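Local coordinates for regulating synaptic membrane exocytosis protein 2 (Rattus norvegicus, PDB 2CJS) that probably helps organise neurotransmitter release at the synapse as a Rab3-interacting scaffold that carries a zinc finger, at residues 12-18 with 33-39. Residues are numbered along the deposited sequence; the frame is centred on the assembly and turned at random.
Sequences CGICHKT and TKFCARC. With ZN (zinc ion), chain L; EDO (1,2-ethanediol), chain O.
The SG of C12 is gripped from several sides: it binds the zinc ion at 2.4 Å, accepts the backbone N-H of C36 across the contact (C36 N to C12 SG 3.3 Å, 155° at the hydrogen), and takes two more from the amides of I14 and C15. This is one of the two Cys4 sites of the RIM2-alpha zinc finger, in which CxxC pairs C12/C15 and C36/C39, one from each segment, close round a single metal. The N-H···S bonds probably draw off part of the thiolate charge. SG of C12 stands anti to the backbone N (chi1 175°), which carries it toward 33-39 and the zinc ion. Next to it, G13 N donates to K34 O (2.9 Å). C36 SG, at the head of the type I turn 36-39, likewise accepts the backbone N-H of R38; T18 OG1 lies 3.2 Å from C36 SG, buried, with no hydrogen-bond partner in the model. Beside the metal, I14 supplies an apolar flank: its CB rests on C39 CB (3.7 Å), CG1 runs alongside F35 CB, and CD1 ends near T33 CG2. Trimming I14 to an alanine would keep CB but is likely to open a gap beside F35 CB and T33 CG2 and take CG2 away from C39 CB. R38 NE forms a salt bridge with an acidic side chain on the chain of another protein. Across the contact, C15 CB packs 3.6 Å from C39 SG.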
ATOM      1  N   CYS C  12      -1.350  -1.128 -16.799  1.00 21.96           N
ATOM      2  CA  CYS C  12      -0.073  -0.442 -16.977  1.00 20.88           C
ATOM      3  C   CYS C  12       0.197  -0.238 -18.487  1.00 20.13           C
ATOM      4  O   CYS C  12       0.093  -1.175 -19.259  1.00 20.66           O
ATOM      5  CB  CYS C  12       1.016  -1.305 -16.338  1.00 20.63           C
ATOM      6  SG  CYS C  12       2.677  -0.613 -16.646  1.00 20.95           S
ATOM      7  N   GLY C  13       0.576   0.983 -18.866  1.00 21.24           N
ATOM      8  CA  GLY C  13       0.824   1.312 -20.287  1.00 21.43           C
ATOM      9  C   GLY C  13       2.174   0.837 -20.804  1.00 21.68           C
ATOM     10  O   GLY C  13       2.486   1.003 -21.982  1.00 22.09           O
ATOM     11  N   ILE C  14       2.972   0.233 -19.928  1.00 20.70           N
ATOM     12  CA  ILE C  14       4.258  -0.358 -20.287  1.00 21.47           C
ATOM     13  C   ILE C  14       4.203  -1.853 -20.463  1.00 22.02           C
ATOM     14  O   ILE C  14       4.547  -2.364 -21.535  1.00 23.07           O
ATOM     15  CB  ILE C  14       5.378   0.010 -19.243  1.00 21.75           C
ATOM     16  CG1 ILE C  14       5.411   1.521 -18.907  1.00 22.24           C
ATOM     17  CG2 ILE C  14       6.788  -0.492 -19.706  1.00 23.76           C
ATOM     18  CD1 ILE C  14       5.783   2.477 -20.149  1.00 23.04           C
ATOM     19  N   CYS C  15       3.804  -2.588 -19.403  1.00 21.49           N
ATOM     20  CA  CYS C  15       3.789  -4.053 -19.470  1.00 21.43           C
ATOM     21  C   CYS C  15       2.447  -4.548 -19.976  1.00 21.09           C
ATOM     22  O   CYS C  15       2.333  -5.689 -20.487  1.00 23.26           O
ATOM     23  CB  CYS C  15       4.090  -4.666 -18.080  1.00 21.67           C
ATOM     24  SG  CYS C  15       2.915  -4.364 -16.738  1.00 20.51           S
ATOM     25  N   HIS C  16       1.432  -3.698 -19.887  1.00 21.24           N
ATOM     26  CA  HIS C  16       0.043  -4.085 -20.340  1.00 21.16           C
ATOM     27  C   HIS C  16      -0.490  -5.309 -19.557  1.00 21.82           C
ATOM     28  O   HIS C  16      -1.301  -6.077 -20.079  1.00 23.07           O
ATOM     29  CB  HIS C  16      -0.021  -4.348 -21.879  1.00 23.51           C
ATOM     30  CG  HIS C  16       0.450  -3.182 -22.688  1.00 24.65           C
ATOM     31  ND1 HIS C  16      -0.219  -1.971 -22.698  1.00 26.83           N
ATOM     32  CD2 HIS C  16       1.555  -3.019 -23.455  1.00 27.85           C
ATOM     33  CE1 HIS C  16       0.461  -1.113 -23.441  1.00 27.72           C
ATOM     34  NE2 HIS C  16       1.538  -1.723 -23.911  1.00 24.51           N
ATOM     35  N   LYS C  17      -0.061  -5.476 -18.307  0.50 20.99           N
ATOM     36  CA  LYS C  17      -0.414  -6.674 -17.588  0.50 20.47           C
ATOM     37  C   LYS C  17      -1.004  -6.283 -16.214  0.50 19.47           C
ATOM     38  O   LYS C  17      -2.115  -6.710 -15.879  0.50 18.89           O
ATOM     39  CB  LYS C  17       0.786  -7.636 -17.481  0.50 20.96           C
ATOM     40  CG  LYS C  17       0.475  -8.842 -16.662  0.50 21.52           C
ATOM     41  CD  LYS C  17       1.208 -10.097 -17.143  0.50 27.45           C
ATOM     42  CE  LYS C  17       0.361 -11.343 -16.852  0.50 26.60           C
ATOM     43  NZ  LYS C  17       1.132 -12.529 -16.452  0.50 25.43           N
ATOM     44  N   THR C  18      -0.280  -5.451 -15.462  1.00 19.77           N
ATOM     45  CA  THR C  18      -0.699  -5.083 -14.110  1.00 19.33           C
ATOM     46  C   THR C  18      -1.970  -4.243 -14.229  1.00 20.00           C
ATOM     47  O   THR C  18      -1.992  -3.290 -15.014  1.00 20.61           O
ATOM     48  CB  THR C  18       0.358  -4.221 -13.449  1.00 18.90           C
ATOM     49  OG1 THR C  18       1.570  -4.994 -13.384  1.00 19.51           O
ATOM     50  CG2 THR C  18      -0.117  -3.732 -12.013  1.00 18.46           C
ATOM     51  N   THR C  33       2.728   8.423 -19.623  1.00 20.52           N
ATOM     52  CA  THR C  33       2.160   7.063 -19.579  1.00 20.37           C
ATOM     53  C   THR C  33       2.004   6.598 -18.145  1.00 19.43           C
ATOM     54  O   THR C  33       2.893   6.797 -17.364  1.00 22.37           O
ATOM     55  CB  THR C  33       3.025   6.075 -20.384  1.00 21.03           C
ATOM     56  OG1 THR C  33       3.090   6.544 -21.735  1.00 22.46           O
ATOM     57  CG2 THR C  33       2.424   4.677 -20.362  1.00 20.85           C
ATOM     58  N   LYS C  34       0.861   5.984 -17.811  1.00 21.09           N
ATOM     59  CA  LYS C  34       0.648   5.477 -16.436  1.00 21.98           C
ATOM     60  C   LYS C  34       1.298   4.096 -16.301  1.00 22.91           C
ATOM     61  O   LYS C  34       1.082   3.234 -17.145  1.00 23.16           O
ATOM     62  CB  LYS C  34      -0.852   5.419 -16.084  1.00 21.60           C
ATOM     63  CG  LYS C  34      -1.075   5.187 -14.582  1.00 23.68           C
ATOM     64  CD  LYS C  34      -2.588   5.148 -14.241  1.00 26.19           C
ATOM     65  CE  LYS C  34      -3.153   6.518 -14.438  1.00 34.46           C
ATOM     66  NZ  LYS C  34      -4.646   6.377 -14.277  1.00 38.09           N
ATOM     67  N   PHE C  35       2.141   3.929 -15.273  1.00 22.48           N
ATOM     68  CA  PHE C  35       2.877   2.722 -15.160  1.00 21.05           C
ATOM     69  C   PHE C  35       2.794   2.127 -13.765  1.00 20.45           C
ATOM     70  O   PHE C  35       2.563   2.838 -12.766  1.00 21.00           O
ATOM     71  CB  PHE C  35       4.366   2.934 -15.584  1.00 21.58           C
ATOM     72  CG  PHE C  35       5.146   3.872 -14.701  1.00 22.39           C
ATOM     73  CD1 PHE C  35       5.760   3.392 -13.501  1.00 21.82           C
ATOM     74  CD2 PHE C  35       5.299   5.219 -15.060  1.00 23.14           C
ATOM     75  CE1 PHE C  35       6.558   4.222 -12.662  1.00 23.91           C
ATOM     76  CE2 PHE C  35       6.050   6.090 -14.213  1.00 23.89           C
ATOM     77  CZ  PHE C  35       6.701   5.614 -13.033  1.00 23.71           C
ATOM     78  N   CYS C  36       3.036   0.816 -13.714  1.00 20.95           N
ATOM     79  CA  CYS C  36       3.043   0.043 -12.435  1.00 21.80           C
ATOM     80  C   CYS C  36       4.455  -0.038 -11.849  1.00 21.89           C
ATOM     81  O   CYS C  36       5.450   0.410 -12.483  1.00 21.97           O
ATOM     82  CB  CYS C  36       2.432  -1.376 -12.664  1.00 21.47           C
ATOM     83  SG  CYS C  36       3.660  -2.546 -13.342  1.00 21.71           S
ATOM     84  N   ALA C  37       4.562  -0.565 -10.622  1.00 22.95           N
ATOM     85  CA  ALA C  37       5.852  -0.587  -9.862  1.00 22.30           C
ATOM     86  C   ALA C  37       6.967  -1.341 -10.554  1.00 22.40           C
ATOM     87  O   ALA C  37       8.139  -1.157 -10.217  1.00 22.68           O
ATOM     88  CB  ALA C  37       5.661  -1.117  -8.386  1.00 23.36           C
ATOM     89  N   ARG C  38       6.628  -2.223 -11.492  1.00 20.48           N
ATOM     90  CA  ARG C  38       7.698  -2.963 -12.202  1.00 21.48           C
ATOM     91  C   ARG C  38       8.261  -2.167 -13.355  1.00 21.51           C
ATOM     92  O   ARG C  38       9.276  -2.570 -13.954  1.00 22.71           O
ATOM     93  CB  ARG C  38       7.165  -4.267 -12.808  1.00 22.63           C
ATOM     94  CG  ARG C  38       6.952  -5.343 -11.800  1.00 28.31           C
ATOM     95  CD  ARG C  38       6.288  -6.555 -12.489  1.00 32.65           C
ATOM     96  NE  ARG C  38       6.244  -7.721 -11.591  1.00 35.53           N
ATOM     97  CZ  ARG C  38       5.783  -8.920 -11.953  1.00 39.29           C
ATOM     98  NH1 ARG C  38       5.302  -9.093 -13.188  1.00 36.37           N
ATOM     99  NH2 ARG C  38       5.789  -9.942 -11.096  1.00 36.94           N
ATOM    100  N   CYS C  39       7.620  -1.048 -13.704  1.00 21.52           N
ATOM    101  CA  CYS C  39       7.812  -0.498 -15.042  1.00 20.91           C
ATOM    102  C   CYS C  39       8.312   0.938 -15.032  1.00 21.68           C
ATOM    103  O   CYS C  39       8.267   1.623 -16.091  1.00 20.92           O
ATOM    104  CB  CYS C  39       6.480  -0.589 -15.793  1.00 20.82           C
ATOM    105  SG  CYS C  39       6.085  -2.310 -16.264  1.00 21.83           S
TER
HETATM  106 ZN    ZN L 201       3.833  -2.455 -15.714  1.00 19.09          ZN
HETATM  107  C1  EDO O1144      -7.456   4.406 -12.348  1.00 36.93           C
HETATM  108  O1  EDO O1144      -8.024   5.361 -11.399  1.00 34.59           O
HETATM  109  C2  EDO O1144      -5.959   4.067 -12.192  1.00 33.51           C
HETATM  110  O2  EDO O1144      -5.208   5.105 -11.562  1.00 32.05           O